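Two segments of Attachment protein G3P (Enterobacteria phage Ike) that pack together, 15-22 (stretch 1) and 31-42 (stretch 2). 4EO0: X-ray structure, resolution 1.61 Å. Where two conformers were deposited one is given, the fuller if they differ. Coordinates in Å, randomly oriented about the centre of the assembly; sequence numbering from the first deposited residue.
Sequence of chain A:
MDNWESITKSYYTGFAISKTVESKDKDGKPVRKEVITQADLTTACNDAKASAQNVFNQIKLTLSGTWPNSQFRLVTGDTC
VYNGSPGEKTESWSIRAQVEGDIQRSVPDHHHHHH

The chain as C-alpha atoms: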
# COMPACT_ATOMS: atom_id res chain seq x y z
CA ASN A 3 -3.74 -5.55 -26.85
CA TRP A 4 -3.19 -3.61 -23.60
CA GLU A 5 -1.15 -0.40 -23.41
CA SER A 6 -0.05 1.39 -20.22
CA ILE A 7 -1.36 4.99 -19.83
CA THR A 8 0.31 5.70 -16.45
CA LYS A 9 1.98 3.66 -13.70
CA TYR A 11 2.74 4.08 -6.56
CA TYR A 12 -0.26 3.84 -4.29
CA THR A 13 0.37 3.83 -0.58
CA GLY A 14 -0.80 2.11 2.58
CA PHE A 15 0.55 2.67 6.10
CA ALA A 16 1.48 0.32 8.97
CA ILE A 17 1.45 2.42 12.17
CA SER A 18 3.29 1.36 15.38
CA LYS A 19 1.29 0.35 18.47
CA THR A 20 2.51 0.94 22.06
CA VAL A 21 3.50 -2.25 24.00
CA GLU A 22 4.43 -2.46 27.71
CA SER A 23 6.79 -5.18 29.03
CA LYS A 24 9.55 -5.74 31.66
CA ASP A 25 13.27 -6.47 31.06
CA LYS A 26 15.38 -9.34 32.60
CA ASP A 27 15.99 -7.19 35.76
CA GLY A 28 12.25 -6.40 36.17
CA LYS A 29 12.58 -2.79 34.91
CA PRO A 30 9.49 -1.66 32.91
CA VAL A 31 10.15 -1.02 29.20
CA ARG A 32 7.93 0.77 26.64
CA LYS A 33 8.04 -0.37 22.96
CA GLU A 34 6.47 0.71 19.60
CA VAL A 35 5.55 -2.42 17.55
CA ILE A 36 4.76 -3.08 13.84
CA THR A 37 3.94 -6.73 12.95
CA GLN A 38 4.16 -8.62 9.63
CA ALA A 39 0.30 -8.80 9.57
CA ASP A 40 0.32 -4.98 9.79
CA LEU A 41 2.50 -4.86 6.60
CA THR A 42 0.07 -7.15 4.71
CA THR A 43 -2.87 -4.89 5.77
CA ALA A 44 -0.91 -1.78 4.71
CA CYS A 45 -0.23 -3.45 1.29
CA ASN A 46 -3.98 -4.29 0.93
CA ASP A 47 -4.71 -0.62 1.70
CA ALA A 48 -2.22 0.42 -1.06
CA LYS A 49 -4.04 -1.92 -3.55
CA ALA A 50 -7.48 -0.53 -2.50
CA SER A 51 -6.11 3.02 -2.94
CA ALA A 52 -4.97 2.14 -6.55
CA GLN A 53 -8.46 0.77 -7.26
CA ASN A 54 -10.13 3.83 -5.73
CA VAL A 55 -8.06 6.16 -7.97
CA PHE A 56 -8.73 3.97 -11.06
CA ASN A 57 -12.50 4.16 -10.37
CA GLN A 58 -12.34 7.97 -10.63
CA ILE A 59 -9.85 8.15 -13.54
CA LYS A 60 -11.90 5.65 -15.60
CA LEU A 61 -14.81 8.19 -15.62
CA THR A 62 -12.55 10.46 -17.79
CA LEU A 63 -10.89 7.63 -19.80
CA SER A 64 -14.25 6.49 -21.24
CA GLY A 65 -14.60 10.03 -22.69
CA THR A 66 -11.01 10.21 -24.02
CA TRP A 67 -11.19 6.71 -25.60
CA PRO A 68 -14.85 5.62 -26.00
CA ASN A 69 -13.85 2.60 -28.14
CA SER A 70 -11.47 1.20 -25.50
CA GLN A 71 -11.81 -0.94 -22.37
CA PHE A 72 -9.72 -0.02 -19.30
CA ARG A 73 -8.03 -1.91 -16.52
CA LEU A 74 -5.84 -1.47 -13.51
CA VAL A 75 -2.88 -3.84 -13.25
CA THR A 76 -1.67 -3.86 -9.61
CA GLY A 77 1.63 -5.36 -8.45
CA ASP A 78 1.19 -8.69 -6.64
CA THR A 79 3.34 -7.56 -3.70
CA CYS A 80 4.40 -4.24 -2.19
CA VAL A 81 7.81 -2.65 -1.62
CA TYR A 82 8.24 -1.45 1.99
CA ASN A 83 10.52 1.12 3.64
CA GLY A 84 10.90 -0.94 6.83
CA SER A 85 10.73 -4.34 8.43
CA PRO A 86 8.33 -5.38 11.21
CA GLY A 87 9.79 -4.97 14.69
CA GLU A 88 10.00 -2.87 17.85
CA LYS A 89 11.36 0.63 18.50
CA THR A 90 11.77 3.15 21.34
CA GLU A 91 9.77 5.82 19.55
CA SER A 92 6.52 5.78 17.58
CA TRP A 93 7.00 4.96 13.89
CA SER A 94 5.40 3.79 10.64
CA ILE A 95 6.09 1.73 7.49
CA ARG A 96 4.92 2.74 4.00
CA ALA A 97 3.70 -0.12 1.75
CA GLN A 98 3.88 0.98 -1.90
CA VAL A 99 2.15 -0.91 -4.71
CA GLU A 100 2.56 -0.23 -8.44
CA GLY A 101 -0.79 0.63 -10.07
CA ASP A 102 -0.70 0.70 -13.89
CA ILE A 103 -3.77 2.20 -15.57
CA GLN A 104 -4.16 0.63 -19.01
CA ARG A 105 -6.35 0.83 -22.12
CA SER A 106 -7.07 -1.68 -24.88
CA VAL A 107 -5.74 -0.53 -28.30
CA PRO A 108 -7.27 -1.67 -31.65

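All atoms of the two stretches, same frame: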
# COMPACT_ATOMS: atom_id res chain seq x y z
N PHE A 15 -0.32 2.45 4.95
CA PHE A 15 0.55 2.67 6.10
C PHE A 15 0.36 1.66 7.19
O PHE A 15 -0.79 1.40 7.59
CB PHE A 15 0.30 4.07 6.71
CG PHE A 15 0.60 5.23 5.79
CD1 PHE A 15 1.88 5.75 5.70
CD2 PHE A 15 -0.41 5.82 5.03
CE1 PHE A 15 2.16 6.84 4.86
CE2 PHE A 15 -0.13 6.89 4.17
CZ PHE A 15 1.15 7.39 4.09
N ALA A 16 1.49 1.17 7.76
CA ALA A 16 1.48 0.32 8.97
C ALA A 16 1.96 1.25 10.07
O ALA A 16 3.06 1.79 9.96
CB ALA A 16 2.43 -0.86 8.82
N ILE A 17 1.13 1.50 11.08
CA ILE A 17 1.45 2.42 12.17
C ILE A 17 1.79 1.65 13.45
O ILE A 17 1.06 0.72 13.81
CB ILE A 17 0.31 3.49 12.35
CG1 ILE A 17 0.24 4.39 11.10
CG2 ILE A 17 0.49 4.35 13.61
CD1 ILE A 17 -1.15 4.63 10.59
N SER A 18 2.88 2.03 14.13
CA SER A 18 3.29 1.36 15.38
C SER A 18 2.28 1.47 16.50
O SER A 18 1.58 2.48 16.62
CB SER A 18 4.65 1.86 15.87
OG SER A 18 4.57 3.19 16.36
N LYS A 19 2.18 0.41 17.31
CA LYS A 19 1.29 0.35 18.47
C LYS A 19 2.17 0.27 19.71
O LYS A 19 3.24 -0.35 19.65
CB LYS A 19 0.34 -0.85 18.36
CG LYS A 19 -0.75 -0.64 17.32
CD LYS A 19 -1.47 -1.91 16.95
CE LYS A 19 -2.55 -1.62 15.93
NZ LYS A 19 -3.18 -2.86 15.43
N THR A 20 1.75 0.93 20.80
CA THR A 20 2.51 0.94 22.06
C THR A 20 2.34 -0.39 22.78
O THR A 20 1.22 -0.88 22.91
CB THR A 20 2.10 2.13 22.94
OG1 THR A 20 1.95 3.29 22.13
CG2 THR A 20 3.11 2.41 24.06
N VAL A 21 3.47 -0.98 23.25
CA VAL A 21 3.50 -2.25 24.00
C VAL A 21 4.34 -2.09 25.26
O VAL A 21 5.47 -1.61 25.20
CB VAL A 21 3.91 -3.47 23.11
CG1 VAL A 21 4.27 -4.70 23.96
CG2 VAL A 21 2.81 -3.82 22.11
N GLU A 22 3.77 -2.49 26.41
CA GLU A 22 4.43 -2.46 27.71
C GLU A 22 4.92 -3.86 28.06
O GLU A 22 4.20 -4.84 27.85
CB GLU A 22 3.48 -1.94 28.82
CG GLU A 22 2.94 -0.54 28.62
CD GLU A 22 3.96 0.59 28.58
OE1 GLU A 22 4.64 0.82 29.60
OE2 GLU A 22 4.04 1.27 27.53
N VAL A 31 9.73 -1.55 30.49
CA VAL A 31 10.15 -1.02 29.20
C VAL A 31 8.94 -0.76 28.30
O VAL A 31 7.96 -1.51 28.33
CB VAL A 31 11.28 -1.80 28.49
CG1 VAL A 31 12.64 -1.48 29.11
CG2 VAL A 31 11.02 -3.31 28.50
N ARG A 32 8.99 0.34 27.54
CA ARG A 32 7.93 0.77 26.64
C ARG A 32 8.44 0.60 25.20
O ARG A 32 9.53 1.08 24.88
CB ARG A 32 7.53 2.23 26.95
CG ARG A 32 6.52 2.85 25.98
CD ARG A 32 6.02 4.20 26.45
NE ARG A 32 5.03 4.08 27.53
CZ ARG A 32 4.29 5.08 27.99
NH1 ARG A 32 4.42 6.30 27.48
NH2 ARG A 32 3.42 4.87 28.97
N LYS A 33 7.67 -0.11 24.36
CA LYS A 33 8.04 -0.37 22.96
C LYS A 33 6.95 0.04 21.96
O LYS A 33 5.76 0.03 22.30
CB LYS A 33 8.43 -1.85 22.75
CG LYS A 33 9.72 -2.28 23.47
CD LYS A 33 10.94 -2.16 22.57
CE LYS A 33 12.19 -2.70 23.22
NZ LYS A 33 13.32 -2.74 22.27
N GLU A 34 7.36 0.36 20.72
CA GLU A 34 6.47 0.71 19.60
C GLU A 34 6.63 -0.39 18.56
O GLU A 34 7.72 -0.52 17.99
CB GLU A 34 6.79 2.10 19.05
CG GLU A 34 6.34 3.21 20.00
CD GLU A 34 4.84 3.40 20.14
OE1 GLU A 34 4.10 3.16 19.16
OE2 GLU A 34 4.42 3.84 21.23
N VAL A 35 5.56 -1.20 18.37
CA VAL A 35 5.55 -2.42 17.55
C VAL A 35 4.76 -2.35 16.23
O VAL A 35 3.62 -1.89 16.20
CB VAL A 35 5.09 -3.63 18.42
CG1 VAL A 35 5.35 -4.97 17.72
CG2 VAL A 35 5.76 -3.62 19.79
N ILE A 36 5.36 -2.90 15.15
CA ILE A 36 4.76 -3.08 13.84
C ILE A 36 4.95 -4.59 13.56
O ILE A 36 6.07 -5.10 13.67
CB ILE A 36 5.30 -2.20 12.71
CG1 ILE A 36 5.13 -0.71 13.05
CG2 ILE A 36 4.56 -2.54 11.41
CD1 ILE A 36 5.60 0.30 12.00
N THR A 37 3.86 -5.29 13.23
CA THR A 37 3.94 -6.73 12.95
C THR A 37 3.92 -6.98 11.44
O THR A 37 3.58 -6.08 10.67
CB THR A 37 2.74 -7.48 13.58
OG1 THR A 37 1.58 -7.15 12.80
CG2 THR A 37 2.54 -7.18 15.07
N GLN A 38 4.22 -8.23 11.03
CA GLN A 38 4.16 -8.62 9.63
C GLN A 38 2.72 -8.53 9.11
O GLN A 38 2.53 -8.08 7.99
CB GLN A 38 4.73 -10.03 9.42
CG GLN A 38 4.79 -10.47 7.96
CD GLN A 38 5.57 -9.52 7.06
OE1 GLN A 38 6.64 -9.02 7.41
NE2 GLN A 38 5.02 -9.24 5.89
N ALA A 39 1.73 -8.90 9.92
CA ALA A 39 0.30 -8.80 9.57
C ALA A 39 -0.08 -7.35 9.30
O ALA A 39 -0.86 -7.09 8.39
CB ALA A 39 -0.56 -9.38 10.67
N ASP A 40 0.52 -6.41 10.06
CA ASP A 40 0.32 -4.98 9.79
C ASP A 40 0.82 -4.58 8.41
O ASP A 40 0.20 -3.72 7.79
CB ASP A 40 1.05 -4.10 10.82
CG ASP A 40 0.52 -4.18 12.23
OD1 ASP A 40 -0.67 -4.52 12.40
OD2 ASP A 40 1.26 -3.80 13.15
N LEU A 41 1.93 -5.19 7.92
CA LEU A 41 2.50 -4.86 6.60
C LEU A 41 1.56 -5.33 5.48
O LEU A 41 1.33 -4.60 4.51
CB LEU A 41 3.92 -5.45 6.40
CG LEU A 41 5.12 -4.60 6.84
CD1 LEU A 41 5.25 -4.55 8.33
CD2 LEU A 41 6.44 -5.18 6.33
N THR A 42 1.00 -6.55 5.65
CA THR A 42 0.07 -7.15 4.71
C THR A 42 -1.17 -6.26 4.60
O THR A 42 -1.60 -6.00 3.50
CB THR A 42 -0.23 -8.61 5.08
OG1 THR A 42 0.93 -9.38 4.81
CG2 THR A 42 -1.41 -9.20 4.30
O HOH W 1 -0.30 -1.38 13.44

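Strand 19-22 of stretch 1 pairs antiparallel with strand 31-36 of stretch 2, through bridges from Lys19-Val35 to Glu22-Arg32; stretch 2 then turns into a helix at 38-42. Together the stretches bury 699 Å². Lys19 and Val35 are a hydrogen-bonded pair: Lys19 N donates to Val35 O at 2.9 Å, and Val35 N to Lys19 O at 2.8 Å. Val21 and Lys33 repeat the pattern, with Val21 N to Lys33 O at 2.7 Å and Lys33 N to Val21 O at 2.8 Å. Thr20-Glu34 and Glu22-Arg32 are the non-hydrogen-bonded pairs between and beyond them. CA-H...O contacts supplement the ladder, such as Thr20 CA to Lys33 O at 3.4 Å.

The side chains of Thr20, Glu22, Arg32 and Glu34 lie on one face of the sheet. Here the polar chemistry concentrates. Glu34 has chi1 and chi2 both m, at -73° and -69°. This folded conformer brings its carboxylate back toward stretch 1, where it accepts two hydroxyl hydrogen bonds. Ser18 OG donates to Glu34 OE1 at 2.8 Å, and Thr20 OG1 donates to Glu34 OE2 at 2.7 Å. Each carboxylate oxygen therefore has its own hydroxyl partner. Ser18 is p (71°) and Thr20 is m (-42°); these settings place their hydroxyls within reach of the acid. The methyl of Thr20 is left to pack on the neighbouring arginine, with Thr20 CG2 3.9 Å from Arg32 CG.

Glu22 is also folded, with chi1 and chi2 m at -60° and -62°, so its end comes nearer to stretch 2. Arg32 is extended through chi1 and chi2 (both t), then turns at chi3 (-77°, m). The two meet in a salt bridge in which Arg32 NE donates to Glu22 OE2 at 3.0 Å. The acid approaches the guanidinium at its edge, near its plane, as suits an N-H donor. Both residues are exposed and poorly ordered, so their conformations are less certain.

On the other face, Val21 and Val35 are both t and meet through Val21 CG2 and Val35 CG2 at 3.8 Å. Lys33 shares this face, but its end leads away. Lys19 is m at chi1 and t from chi2 to chi4. This long reach carries Lys19 NZ to 4.3 Å from Asp40 OD1, an attraction of opposite charges beyond salt-bridge distance.

Ile36 is m, t. Its end comes nearer to stretch 1, and its CG1 lies 3.8 Å from Ser18 CB. Ile36 also meets Ala16, with Ile36 CG2 3.8 Å from Ala16 CB and Ile36 CD1 3.6 Å from Ala16 O. The small Ala16 side chain points toward stretch 2 and also approaches the helix, its CB lying 4.0 Å from Asp40 CB.

Thr37 caps that helix. With chi1 p (72°), Thr37 OG1 accepts from Asp40 N at 3.0 Å. Asp40, m at chi1, returns the bond: its OD2 accepts from Thr37 N at 3.0 Å. Water 1 links the stretches further, donating to Ile17 O at 2.5 Å and weakly to Asp40 OD2 at 2.9 Å.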